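Local coordinates for endoglucanase, glycoside hydrolase family 5 protein (PDB 5IHS), which hydrolyses internal beta-1,4-glucosidic bonds in cellulose, probably retaining the anomeric configuration as other family 5 glycoside hydrolases do, at residues T27-G33 / K116-V120; I121-H125 / A136-F140; V202-A207 / M240-L244; F245-T251 / I277-W282; C252-G258 / P288-S292. All blocks are in the same frame, centred on the assembly; numbering follows the deposited sequence. Where two conformers were deposited one is given.

Contact 1. Residues T27-G33 / K116-V120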
# COMPACT_ATOMS: atom_id res chain seq x y z
N THR A 27 -1.65 17.79 -11.66
CA THR A 27 -1.12 16.55 -11.13
C THR A 27 -2.24 15.53 -10.94
O THR A 27 -3.43 15.85 -11.02
CB THR A 27 -0.50 16.80 -9.77
OG1 THR A 27 -1.54 17.23 -8.88
CG2 THR A 27 0.62 17.85 -9.82
N ILE A 28 -1.84 14.29 -10.64
CA ILE A 28 -2.81 13.23 -10.37
C ILE A 28 -3.70 13.60 -9.20
O ILE A 28 -4.92 13.37 -9.23
CB ILE A 28 -2.05 11.91 -10.09
CG1 ILE A 28 -1.27 11.43 -11.32
CG2 ILE A 28 -3.01 10.85 -9.56
CD1 ILE A 28 -2.12 11.01 -12.50
N VAL A 29 -3.10 14.12 -8.13
CA VAL A 29 -3.88 14.46 -6.94
C VAL A 29 -4.79 15.65 -7.22
O VAL A 29 -5.89 15.74 -6.69
CB VAL A 29 -2.93 14.66 -5.75
CG1 VAL A 29 -3.64 15.20 -4.54
CG2 VAL A 29 -2.27 13.31 -5.39
N GLU A 30 -4.37 16.58 -8.08
CA GLU A 30 -5.28 17.65 -8.49
C GLU A 30 -6.44 17.10 -9.32
O GLU A 30 -7.57 17.58 -9.21
CB GLU A 30 -4.53 18.75 -9.25
CG GLU A 30 -3.69 19.60 -8.33
CD GLU A 30 -2.76 20.55 -9.05
OE1 GLU A 30 -2.59 20.43 -10.27
OE2 GLU A 30 -2.18 21.43 -8.37
N LYS A 31 -6.18 16.08 -10.14
CA LYS A 31 -7.23 15.47 -10.96
C LYS A 31 -8.32 14.83 -10.10
O LYS A 31 -9.51 15.08 -10.30
CB LYS A 31 -6.62 14.45 -11.93
CG LYS A 31 -7.65 13.74 -12.81
CD LYS A 31 -7.00 12.62 -13.62
CE LYS A 31 -8.00 11.88 -14.49
NZ LYS A 31 -8.54 12.70 -15.60
N TYR A 32 -7.93 13.97 -9.16
CA TYR A 32 -8.91 13.19 -8.41
C TYR A 32 -9.30 13.83 -7.08
O TYR A 32 -10.42 13.60 -6.60
CB TYR A 32 -8.39 11.77 -8.16
CG TYR A 32 -8.27 10.89 -9.38
CD1 TYR A 32 -9.28 10.80 -10.33
CD2 TYR A 32 -7.14 10.09 -9.55
CE1 TYR A 32 -9.16 9.95 -11.42
CE2 TYR A 32 -7.02 9.25 -10.63
CZ TYR A 32 -8.02 9.17 -11.56
OH TYR A 32 -7.84 8.29 -12.62
N GLY A 33 -8.39 14.57 -6.46
CA GLY A 33 -8.67 15.26 -5.21
C GLY A 33 -8.75 14.35 -4.00
O GLY A 33 -8.12 13.28 -3.93
N LYS A 116 5.25 16.07 -5.73
CA LYS A 116 5.10 15.54 -7.08
C LYS A 116 3.65 15.24 -7.44
O LYS A 116 3.37 14.84 -8.58
CB LYS A 116 5.98 14.30 -7.28
CG LYS A 116 7.48 14.59 -7.15
CD LYS A 116 8.01 15.63 -8.13
CE LYS A 116 9.16 16.44 -7.54
NZ LYS A 116 10.07 15.64 -6.68
N GLY A 117 2.72 15.47 -6.52
CA GLY A 117 1.31 15.33 -6.82
C GLY A 117 0.80 13.92 -7.01
O GLY A 117 -0.12 13.73 -7.81
N ILE A 118 1.33 12.93 -6.28
CA ILE A 118 0.79 11.58 -6.28
C ILE A 118 0.36 11.21 -4.86
O ILE A 118 0.70 11.88 -3.89
CB ILE A 118 1.75 10.54 -6.90
CG1 ILE A 118 3.02 10.34 -6.07
CG2 ILE A 118 2.09 10.93 -8.34
CD1 ILE A 118 3.84 9.13 -6.50
N TYR A 119 -0.40 10.12 -4.76
CA TYR A 119 -0.87 9.65 -3.46
C TYR A 119 0.24 8.86 -2.76
O TYR A 119 1.17 8.36 -3.40
CB TYR A 119 -2.16 8.82 -3.62
CG TYR A 119 -3.32 9.66 -4.14
CD1 TYR A 119 -4.09 10.42 -3.26
CD2 TYR A 119 -3.61 9.75 -5.49
CE1 TYR A 119 -5.12 11.22 -3.72
CE2 TYR A 119 -4.63 10.54 -5.96
CZ TYR A 119 -5.38 11.28 -5.08
OH TYR A 119 -6.38 12.08 -5.60
N VAL A 120 0.13 8.75 -1.44
CA VAL A 120 1.15 8.08 -0.65
C VAL A 120 0.48 7.32 0.49
O VAL A 120 -0.38 7.87 1.19
CB VAL A 120 2.23 9.06 -0.13
CG1 VAL A 120 1.64 10.19 0.69
CG2 VAL A 120 3.30 8.31 0.67
O HOH W 1 1.17 13.95 -10.67

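Contact 2. Residues I121-H125 / A136-F140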
# COMPACT_ATOMS: atom_id res chain seq x y z
N ILE A 121 0.89 6.06 0.66
CA ILE A 121 0.43 5.22 1.76
C ILE A 121 1.48 5.23 2.86
O ILE A 121 2.64 4.88 2.62
CB ILE A 121 0.17 3.78 1.29
CG1 ILE A 121 -0.89 3.73 0.19
CG2 ILE A 121 -0.23 2.91 2.47
CD1 ILE A 121 -0.92 2.42 -0.55
N ILE A 122 1.05 5.61 4.06
CA ILE A 122 1.87 5.53 5.26
C ILE A 122 1.57 4.18 5.90
O ILE A 122 0.53 4.02 6.52
CB ILE A 122 1.57 6.69 6.22
CG1 ILE A 122 1.87 8.04 5.57
CG2 ILE A 122 2.35 6.52 7.53
CD1 ILE A 122 1.42 9.22 6.38
N ASP A 123 2.48 3.21 5.72
CA ASP A 123 2.28 1.82 6.13
C ASP A 123 3.06 1.50 7.41
O ASP A 123 4.30 1.54 7.43
CB ASP A 123 2.68 0.90 4.98
CG ASP A 123 2.99 -0.54 5.38
OD1 ASP A 123 2.36 -1.09 6.30
OD2 ASP A 123 3.89 -1.12 4.68
N TYR A 124 2.32 1.19 8.47
CA TYR A 124 2.87 0.69 9.73
C TYR A 124 3.16 -0.79 9.50
O TYR A 124 2.27 -1.64 9.62
CB TYR A 124 1.86 0.93 10.84
CG TYR A 124 2.41 0.92 12.24
CD1 TYR A 124 3.20 1.97 12.71
CD2 TYR A 124 2.14 -0.11 13.12
CE1 TYR A 124 3.71 1.98 13.99
CE2 TYR A 124 2.64 -0.10 14.42
CZ TYR A 124 3.42 0.95 14.84
OH TYR A 124 3.94 1.00 16.12
N HIS A 125 4.41 -1.08 9.14
CA HIS A 125 4.76 -2.37 8.53
C HIS A 125 5.10 -3.37 9.63
O HIS A 125 6.25 -3.71 9.89
CB HIS A 125 5.87 -2.19 7.51
CG HIS A 125 5.92 -3.30 6.51
ND1 HIS A 125 5.09 -3.35 5.41
CD2 HIS A 125 6.71 -4.41 6.45
CE1 HIS A 125 5.38 -4.43 4.71
NE2 HIS A 125 6.35 -5.09 5.32
N ALA A 136 1.89 2.83 18.29
CA ALA A 136 1.22 3.02 17.01
C ALA A 136 0.33 4.26 17.03
O ALA A 136 0.29 5.03 16.06
CB ALA A 136 0.39 1.78 16.68
N GLN A 137 -0.41 4.45 18.12
CA GLN A 137 -1.27 5.62 18.25
C GLN A 137 -0.44 6.90 18.23
O GLN A 137 -0.85 7.89 17.61
CB GLN A 137 -2.07 5.52 19.55
CG GLN A 137 -3.18 4.48 19.49
CD GLN A 137 -3.91 4.34 20.81
OE1 GLN A 137 -3.80 5.19 21.70
NE2 GLN A 137 -4.68 3.27 20.94
N ARG A 138 0.72 6.89 18.88
CA ARG A 138 1.57 8.07 18.89
C ARG A 138 2.05 8.40 17.48
O ARG A 138 1.98 9.56 17.04
CB ARG A 138 2.77 7.82 19.83
CG ARG A 138 3.72 9.00 19.97
CD ARG A 138 4.70 8.80 21.14
NE ARG A 138 5.55 7.61 20.99
CZ ARG A 138 5.44 6.49 21.71
NH1 ARG A 138 6.28 5.49 21.49
NH2 ARG A 138 4.53 6.37 22.66
N PHE A 139 2.52 7.38 16.76
CA PHE A 139 3.00 7.58 15.39
C PHE A 139 1.90 8.15 14.51
O PHE A 139 2.11 9.14 13.79
CB PHE A 139 3.49 6.26 14.82
CG PHE A 139 3.83 6.34 13.37
CD1 PHE A 139 4.96 7.02 12.95
CD2 PHE A 139 3.02 5.75 12.41
CE1 PHE A 139 5.28 7.12 11.60
CE2 PHE A 139 3.33 5.84 11.06
CZ PHE A 139 4.46 6.53 10.66
N PHE A 140 0.73 7.53 14.51
CA PHE A 140 -0.33 7.97 13.63
C PHE A 140 -0.89 9.33 14.04
O PHE A 140 -1.28 10.11 13.17
CB PHE A 140 -1.41 6.90 13.47
CG PHE A 140 -1.03 5.87 12.46
CD1 PHE A 140 -0.99 6.20 11.11
CD2 PHE A 140 -0.66 4.59 12.83
CE1 PHE A 140 -0.59 5.28 10.16
CE2 PHE A 140 -0.27 3.65 11.87
CZ PHE A 140 -0.24 4.01 10.53

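Contact 3. Residues V202-A207 / M240-L244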
# COMPACT_ATOMS: atom_id res chain seq x y z
N VAL A 202 -10.20 -11.40 4.32
CA VAL A 202 -11.04 -10.21 4.23
C VAL A 202 -12.49 -10.51 4.56
O VAL A 202 -13.22 -9.60 4.98
CB VAL A 202 -10.85 -9.51 2.87
CG1 VAL A 202 -9.48 -8.86 2.81
CG2 VAL A 202 -11.02 -10.48 1.70
N THR A 203 -12.96 -11.75 4.39
CA THR A 203 -14.35 -12.04 4.74
C THR A 203 -14.62 -11.88 6.24
O THR A 203 -15.76 -11.62 6.63
CB THR A 203 -14.79 -13.43 4.31
OG1 THR A 203 -13.93 -14.42 4.90
CG2 THR A 203 -14.80 -13.56 2.80
N GLU A 204 -13.61 -12.06 7.09
CA GLU A 204 -13.84 -11.90 8.53
C GLU A 204 -14.08 -10.43 8.87
O GLU A 204 -14.94 -10.11 9.70
CB GLU A 204 -12.67 -12.47 9.33
CG GLU A 204 -12.48 -13.94 9.12
CD GLU A 204 -11.31 -14.55 9.87
OE1 GLU A 204 -10.42 -13.80 10.35
OE2 GLU A 204 -11.30 -15.80 9.98
N ALA A 205 -13.34 -9.53 8.23
CA ALA A 205 -13.60 -8.10 8.38
C ALA A 205 -14.95 -7.74 7.79
O ALA A 205 -15.69 -6.93 8.37
CB ALA A 205 -12.47 -7.30 7.73
N ALA A 206 -15.30 -8.34 6.65
CA ALA A 206 -16.58 -8.02 6.01
C ALA A 206 -17.75 -8.43 6.89
O ALA A 206 -18.81 -7.79 6.85
CB ALA A 206 -16.67 -8.71 4.66
N ALA A 207 -17.58 -9.49 7.70
CA ALA A 207 -18.63 -9.95 8.59
C ALA A 207 -18.78 -9.07 9.83
O ALA A 207 -19.84 -9.08 10.46
CB ALA A 207 -18.36 -11.39 9.03
N MET A 240 -20.30 -8.81 0.64
CA MET A 240 -20.72 -8.41 1.97
C MET A 240 -20.61 -6.90 2.18
O MET A 240 -20.98 -6.41 3.25
CB MET A 240 -19.89 -9.19 3.02
CG MET A 240 -20.05 -10.77 2.98
SD MET A 240 -18.74 -11.84 3.73
CE MET A 240 -19.11 -11.58 5.45
N GLY A 241 -20.10 -6.17 1.19
CA GLY A 241 -20.23 -4.72 1.13
C GLY A 241 -19.01 -3.88 1.47
O GLY A 241 -19.14 -2.65 1.53
N ILE A 242 -17.84 -4.49 1.70
CA ILE A 242 -16.66 -3.71 2.06
C ILE A 242 -15.81 -3.39 0.83
O ILE A 242 -15.99 -3.99 -0.24
CB ILE A 242 -15.82 -4.36 3.19
CG1 ILE A 242 -15.27 -5.72 2.77
CG2 ILE A 242 -16.61 -4.44 4.49
CD1 ILE A 242 -14.16 -6.26 3.70
N ALA A 243 -14.89 -2.45 0.99
CA ALA A 243 -13.95 -2.06 -0.05
C ALA A 243 -12.56 -2.56 0.31
O ALA A 243 -12.11 -2.43 1.46
CB ALA A 243 -13.92 -0.53 -0.19
N LEU A 244 -11.87 -3.12 -0.67
CA LEU A 244 -10.55 -3.70 -0.51
C LEU A 244 -9.51 -2.82 -1.19
O LEU A 244 -9.79 -2.15 -2.19
CB LEU A 244 -10.50 -5.08 -1.17
CG LEU A 244 -11.58 -6.06 -0.70
CD1 LEU A 244 -11.43 -7.39 -1.41
CD2 LEU A 244 -11.54 -6.25 0.81
O HOH W 2 -19.86 -5.70 5.55

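Contact 4. Residues F245-T251 / I277-W282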
# COMPACT_ATOMS: atom_id res chain seq x y z
N PHE A 245 -8.28 -2.85 -0.66
CA PHE A 245 -7.13 -2.19 -1.26
C PHE A 245 -5.96 -3.17 -1.21
O PHE A 245 -5.61 -3.66 -0.13
CB PHE A 245 -6.82 -0.91 -0.47
CG PHE A 245 -5.91 0.11 -1.16
CD1 PHE A 245 -4.70 -0.23 -1.76
CD2 PHE A 245 -6.26 1.45 -1.16
CE1 PHE A 245 -3.90 0.72 -2.36
CE2 PHE A 245 -5.45 2.41 -1.76
CZ PHE A 245 -4.27 2.04 -2.34
N VAL A 246 -5.38 -3.49 -2.37
CA VAL A 246 -4.21 -4.35 -2.42
C VAL A 246 -2.98 -3.47 -2.16
O VAL A 246 -2.34 -2.97 -3.09
CB VAL A 246 -4.13 -5.15 -3.73
CG1 VAL A 246 -2.82 -5.92 -3.81
CG2 VAL A 246 -5.30 -6.12 -3.80
N THR A 247 -2.65 -3.26 -0.88
CA THR A 247 -1.51 -2.41 -0.58
C THR A 247 -0.20 -3.11 -0.85
O THR A 247 0.84 -2.44 -0.86
CB THR A 247 -1.55 -1.89 0.86
OG1 THR A 247 -1.49 -3.01 1.74
CG2 THR A 247 -2.80 -1.05 1.14
N GLU A 248 -0.21 -4.42 -1.08
CA GLU A 248 1.00 -5.16 -1.40
C GLU A 248 0.63 -6.41 -2.19
O GLU A 248 -0.24 -7.18 -1.76
CB GLU A 248 1.73 -5.56 -0.12
CG GLU A 248 3.13 -6.03 -0.34
CD GLU A 248 3.77 -6.56 0.93
OE1 GLU A 248 3.85 -5.80 1.93
OE2 GLU A 248 4.18 -7.75 0.92
N TYR A 249 1.33 -6.63 -3.30
CA TYR A 249 1.25 -7.91 -3.99
C TYR A 249 2.60 -8.18 -4.63
O TYR A 249 3.36 -7.26 -4.93
CB TYR A 249 0.13 -7.95 -5.07
CG TYR A 249 0.49 -7.16 -6.30
CD1 TYR A 249 0.29 -5.78 -6.34
CD2 TYR A 249 1.05 -7.77 -7.42
CE1 TYR A 249 0.66 -5.03 -7.45
CE2 TYR A 249 1.43 -7.02 -8.53
CZ TYR A 249 1.24 -5.65 -8.54
OH TYR A 249 1.64 -4.93 -9.63
N GLY A 250 2.89 -9.45 -4.86
CA GLY A 250 4.07 -9.85 -5.59
C GLY A 250 3.73 -10.47 -6.94
O GLY A 250 2.57 -10.58 -7.34
N THR A 251 4.78 -10.89 -7.64
CA THR A 251 4.65 -11.63 -8.89
C THR A 251 5.08 -13.09 -8.74
O THR A 251 5.13 -13.82 -9.74
CB THR A 251 5.51 -10.98 -9.97
OG1 THR A 251 6.87 -11.02 -9.53
CG2 THR A 251 5.07 -9.55 -10.26
N ILE A 277 -10.01 -2.16 -7.96
CA ILE A 277 -9.24 -2.29 -6.72
C ILE A 277 -7.83 -1.78 -6.96
O ILE A 277 -7.14 -2.22 -7.89
CB ILE A 277 -9.23 -3.76 -6.24
CG1 ILE A 277 -10.66 -4.21 -5.92
CG2 ILE A 277 -8.32 -3.90 -5.03
CD1 ILE A 277 -10.79 -5.71 -5.62
N SER A 278 -7.39 -0.86 -6.11
CA SER A 278 -6.05 -0.29 -6.22
C SER A 278 -4.99 -1.32 -5.81
O SER A 278 -5.24 -2.20 -4.97
CB SER A 278 -5.94 0.93 -5.31
OG SER A 278 -6.78 2.00 -5.74
N TYR A 279 -3.79 -1.18 -6.38
CA TYR A 279 -2.74 -2.16 -6.13
C TYR A 279 -1.33 -1.57 -6.16
O TYR A 279 -1.03 -0.69 -6.97
CB TYR A 279 -2.88 -3.36 -7.07
CG TYR A 279 -2.91 -3.17 -8.58
CD1 TYR A 279 -1.73 -2.99 -9.31
CD2 TYR A 279 -4.09 -3.30 -9.29
CE1 TYR A 279 -1.74 -2.93 -10.68
CE2 TYR A 279 -4.10 -3.24 -10.68
CZ TYR A 279 -2.92 -3.07 -11.37
OH TYR A 279 -2.96 -3.03 -12.76
N CYS A 280 -0.48 -2.04 -5.24
CA CYS A 280 0.93 -1.65 -5.17
C CYS A 280 1.81 -2.88 -5.09
O CYS A 280 1.56 -3.77 -4.27
CB CYS A 280 1.24 -0.81 -3.92
SG CYS A 280 0.49 0.80 -3.86
N ASN A 281 2.86 -2.92 -5.90
CA ASN A 281 3.76 -4.07 -5.98
C ASN A 281 4.91 -3.99 -4.98
O ASN A 281 5.52 -2.94 -4.78
CB ASN A 281 4.34 -4.18 -7.39
CG ASN A 281 5.37 -5.29 -7.52
OD1 ASN A 281 6.55 -5.03 -7.71
ND2 ASN A 281 4.91 -6.53 -7.44
N TRP A 282 5.23 -5.15 -4.41
CA TRP A 282 6.39 -5.35 -3.55
C TRP A 282 7.52 -5.93 -4.40
O TRP A 282 7.36 -7.05 -4.92
CB TRP A 282 6.01 -6.34 -2.46
CG TRP A 282 7.04 -6.58 -1.40
CD1 TRP A 282 7.96 -7.59 -1.37
CD2 TRP A 282 7.25 -5.82 -0.21
NE1 TRP A 282 8.71 -7.51 -0.23
CE2 TRP A 282 8.30 -6.43 0.50
CE3 TRP A 282 6.64 -4.67 0.32
CZ2 TRP A 282 8.75 -5.94 1.73
CZ3 TRP A 282 7.09 -4.19 1.54
CH2 TRP A 282 8.13 -4.83 2.24
O HOH W 3 6.93 -8.83 -6.99

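Contact 5. Residues C252-G258 / P288-S292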
# COMPACT_ATOMS: atom_id res chain seq x y z
N CYS A 252 5.38 -13.54 -7.53
CA CYS A 252 6.07 -14.80 -7.30
C CYS A 252 5.40 -15.50 -6.13
O CYS A 252 4.29 -15.17 -5.72
CB CYS A 252 7.56 -14.51 -7.08
SG CYS A 252 7.89 -13.38 -5.74
N ASP A 253 6.07 -16.50 -5.56
CA ASP A 253 5.40 -17.09 -4.41
C ASP A 253 5.56 -16.22 -3.16
O ASP A 253 6.29 -15.21 -3.13
CB ASP A 253 5.72 -18.57 -4.23
CG ASP A 253 7.12 -18.78 -3.88
OD1 ASP A 253 7.66 -17.93 -3.16
OD2 ASP A 253 7.69 -19.82 -4.32
N ALA A 254 4.82 -16.60 -2.12
CA ALA A 254 4.64 -15.75 -0.96
C ALA A 254 5.91 -15.54 -0.16
O ALA A 254 5.95 -14.62 0.66
CB ALA A 254 3.54 -16.34 -0.07
N SER A 255 6.94 -16.35 -0.37
CA SER A 255 8.21 -16.13 0.31
C SER A 255 8.98 -14.95 -0.27
O SER A 255 9.96 -14.52 0.35
CB SER A 255 9.09 -17.37 0.20
OG SER A 255 9.52 -17.55 -1.14
N GLY A 256 8.58 -14.43 -1.42
CA GLY A 256 9.33 -13.40 -2.09
C GLY A 256 10.42 -13.90 -3.02
O GLY A 256 11.09 -13.09 -3.67
N ASN A 257 10.61 -15.21 -3.12
CA ASN A 257 11.66 -15.78 -3.95
C ASN A 257 11.14 -17.08 -4.54
O ASN A 257 10.59 -17.91 -3.81
CB ASN A 257 12.94 -16.01 -3.13
CG ASN A 257 14.16 -16.18 -4.00
OD1 ASN A 257 14.39 -15.42 -4.94
ND2 ASN A 257 14.97 -17.18 -3.69
N GLY A 258 11.28 -17.23 -5.85
CA GLY A 258 10.87 -18.43 -6.54
C GLY A 258 9.47 -18.34 -7.14
O GLY A 258 8.63 -17.54 -6.73
N PRO A 288 18.70 -9.70 -3.77
CA PRO A 288 18.70 -10.69 -4.87
C PRO A 288 17.66 -11.79 -4.70
O PRO A 288 17.97 -12.99 -4.52
CB PRO A 288 20.15 -11.21 -4.84
CG PRO A 288 20.57 -11.05 -3.44
CD PRO A 288 19.92 -9.80 -2.94
N GLU A 289 16.39 -11.39 -4.78
CA GLU A 289 15.23 -12.27 -4.69
C GLU A 289 14.25 -11.91 -5.79
O GLU A 289 14.24 -10.78 -6.28
CB GLU A 289 14.52 -12.19 -3.31
CG GLU A 289 13.72 -10.88 -3.05
CD GLU A 289 12.98 -10.85 -1.70
OE1 GLU A 289 13.29 -11.66 -0.80
OE2 GLU A 289 12.08 -10.00 -1.53
N THR A 290 13.38 -12.86 -6.15
CA THR A 290 12.48 -12.68 -7.29
C THR A 290 11.61 -11.43 -7.16
O THR A 290 11.33 -10.77 -8.16
CB THR A 290 11.56 -13.90 -7.39
OG1 THR A 290 12.34 -15.09 -7.39
CG2 THR A 290 10.69 -13.83 -8.66
N ALA A 291 11.11 -11.15 -5.95
CA ALA A 291 10.16 -10.05 -5.80
C ALA A 291 10.78 -8.68 -6.00
O ALA A 291 10.05 -7.72 -6.25
CB ALA A 291 9.48 -10.10 -4.43
N SER A 292 12.10 -8.55 -5.85
CA SER A 292 12.72 -7.25 -6.03
C SER A 292 12.52 -6.78 -7.46
O SER A 292 12.71 -7.54 -8.41
CB SER A 292 14.20 -7.34 -5.75
OG SER A 292 14.41 -7.61 -4.38
O HOH W 4 12.70 -14.03 -0.01

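Contact 1. Residues T27-G33 / K116-V120
Gly117 and Tyr119, at the entry to strand 119-125, carry the short helix 28-32 against the N-terminal end of the TIM barrel. Backbone hydrogen bonding starts at Gly117 O, which accepts from Val29 N at 3.0 Å with the donor standing 37° above the carbonyl plane. The same oxygen receives a bond from water 1, and this water in turn accepts from Ile28 N, so two N-H groups of the first helical turn are engaged. Thr27 is the N-cap: Thr27 OG1 accepts from Glu30 N at 3.0 Å while Glu30 OE1 accepts from Thr27 N at 3.1 Å, which completes a capping box. Gly117 itself closes helix 99-116 through a Schellman motif, and the contact thus sets the beginning of one helix against the end of another.

The apolar part centres on the phenol ring. Val29 CG2 stands over the middle of one face of Tyr119, 3.6 Å from the ring centroid, a CH-pi contact. With CG1 of Val29 anti to the backbone N (chi1 172°), CG2 is the branch turned to the ring. Ile28 CG2 approaches Tyr119 CE2 at 4.0 Å, and Ile28 also packs on Ile327 and Phe328 of helix 311-329. At the far end of the ring Tyr119 OH donates to Gly33 O at 2.7 Å, lying in the carbonyl plane on a lone pair. Replacement of Tyr119 by an alanine would probably open a gap beside Val29 CG2 and deprive Gly33 O of its hydroxyl donor. Tyr32 CB presses on the same hydroxyl, 3.3 Å from Tyr119 OH.

Contact 2. Residues I121-H125 / A136-F140
Phe140 drives the edge of its ring into the notch that Ile122 and Tyr124 leave on the outer face of their strand. Its CE2 reaches Tyr124 CB at 3.6 Å and its CE1 lies 4.0 Å from Ile122 O, both partners near the ring plane, so the phenyl enters like a blade. Ile122 returns the fit: its CG2 branch is a knob set against the edge of Phe139, 3.7 Å from Phe139 CE2, with Phe140 CE1 a little farther off.

Tyr124 supplies the larger bump. Its CG is anti to the backbone N (chi1 -160°), and the ring reaches along the helix to Ala136, whose small CB lets Tyr124 CZ come to 3.6 Å. On the way it slides past Phe139 in the opposite direction, with Tyr124 CD1 3.8 Å from Phe139 CD2. In this aromatic cluster the Tyr124 plane is turned 35° from that of Phe139 and 53° from that of Phe140, and Phe139 CD2 lies over the centre of the Phe140 ring.

Across the strand from this packing, His125 ND1 donates to the syn lone pair of Asp123 OD2 at 2.6 Å. Strand 119-125 and helix 133-147, which run nearly antiparallel here, are the first two elements of a beta-alpha-beta unit completed by strand 153-156. Helix 167-185 adds Tyr174 against Tyr124 and Ala136 and Val178 against Phe140, while Met88 of strand 83-89 touches Tyr124 and Phe139.

Contact 3. Residues V202-A207 / M240-L244
Met240 lies along helix 202-207 at the turn where helix 228-239 gives way to strand 244-249, one of the helix-to-strand connections at the N-terminal end of the TIM barrel strands. Gly241 ends the preceding helix in a Schellman motif, and Met240 just before it points toward the short helix. Its side chain can be followed outward. Met240 CB rests on the methyl of Ala206, 3.6 Å from Ala206 CB. CG carries the chain on past that methyl, and SD is still within 3.9 Å of Ala206 CB as it comes up to Thr203. There the chain bends (chi3 74°), turning CE down onto the backbone: it meets Ala207 N at 3.4 Å and also touches Thr203 O and Ala207 CB. The methyl end thus covers the helical bond from Ala207 N to Thr203 O, while the hydroxyl of Thr203 is hydrogen-bonded to Glu233.

Ala206 CB is held between two groups, for Ile242 CD1 reaches it at 3.6 Å from another side. CG1 of Ile242 sits between the backbone N and the carbonyl carbon (chi1 62°), and from there CD1 also comes against Val202 O. Farther along, Leu244 CD2 meets Val202 CG1 at 3.9 Å, their side chains crossing at a slant. Tyr217 of strand 215-221 packs on both Ala205 and Ile242.

No direct hydrogen bond spans the two segments. Water 2 serves instead, donating to Ala206 O at 2.7 Å and to Met240 O at 2.7 Å.

Contact 4. Residues F245-T251 / I277-W282
The carboxylate of Glu248 lies over one face of the Trp282 indole, its plane only 22° from that of the ring. OE2 sits above the face toward the rim, and Glu248 OE1 comes within 3.4 Å of Trp282 CE3. The carboxylate is further held by a salt bridge from OE1 to Arg85 and a hydrogen bond between OE2 and Tyr222. At the start of the strand, the Phe245 ring offers a face to Ser278 CB, which stands 3.7 Å from the ring centroid in a CH-pi contact.

These pairs bridge neighbouring parallel strands of the TIM barrel, 244-249 and 279-284, which helix 262-274 links as a beta-alpha-beta unit. Val246 N donates to Ser278 O, and Cys280 N to Val246 O at 3.0 Å, nearly along the C=O axis. Val246 pairs with Tyr279 but Tyr249 with Asn281, a shift of register that marks a beta bulge. Beyond it Trp282 N bonds almost straight to Tyr249 O at 2.9 Å.

Tyr249 and Tyr279 share a face of the sheet with planes at 88°, Tyr249 CE1 lying 3.7 Å from Tyr279 CD1 in an oblique meeting. With CG between its backbone N and carbonyl carbon (chi1 74°), Tyr249 folds back over the adjoining strand, where Asn281 CA lies over its ring face. Its hydroxyl is hydrogen-bonded to Tyr269 OH. Cutting Tyr249 back to an alanine is likely to leave the Tyr269 hydroxyl without this partner and a gap beside Asn281 and Tyr279. Water 3 accepts from Thr251 N and, at 3.1 Å, from Asn281 ND2.

Contact 5. Residues C252-G258 / P288-S292
Gly258 N donates to Thr290 OG1 at 2.8 Å, the shortest direct hydrogen bond between the two loops and almost perfectly straight at 177°. Asn257 OD1 accepts from Thr290 N at 3.0 Å, in the carbonyl plane, on a lone pair. The torsion of Thr290 sets OG1 beside its own backbone N (chi1 -52°), which places the hydroxyl at Gly258 N while CG2 turns to Cys252; the side chains of Asn257 and Thr290 cross at about a right angle. One residue on, Ala291 N donates to Gly256 O at 3.0 Å, tilted from the carbonyl plane.

Apolar atoms fill in beneath these bonds, with Thr290 CG2 packed on Cys252 CB at 3.6 Å and Cys252 SG against the methyl of Ala291. Glu289, for its part, lays its CG and CD over Gly256 O, then turns its carboxylate to water 4, which donates to Glu289 OE1 at 2.6 Å and to Ser255 O.

Each loop has its own internal frame. A type I turn spans Asp253 to Gly256, where Asp253 OD1 accepts from Ser255 N as an Asx turn and from Ser255 OG, while Ser255 OG accepts from Asn257 N as an ST turn; a second type I turn runs from Glu289 to Ser292. The contact thus fastens together the connections that follow strands 244-249 and 279-284, beta-alpha loops of the TIM barrel, at the C-terminal end of the strands where such enzymes carry their active sites.

Overall arrangement
From the N terminus, contact 1 closes the longest of these loops, bringing the opening helix back to the start of strand 119-125. Contact 2 follows in series on the same strand and folds helix 133-147 over it. Contact 3, also in series, ties helix 202-207 to the connection that enters strand 244-249, and runs into contact 4 there, with Leu244 O against Ile277 CG2. Contacts 4 and 5 cross: their segments alternate as each passes from that strand region to strand 279-284 or the loop beyond, and they touch where Trp282 O meets Ala291 CB. Contact 4 also adjoins contact 2 across the barrel interior, through Ile121 and His125. Contacts 1 and 5 lie on opposite sides of the chain's centre.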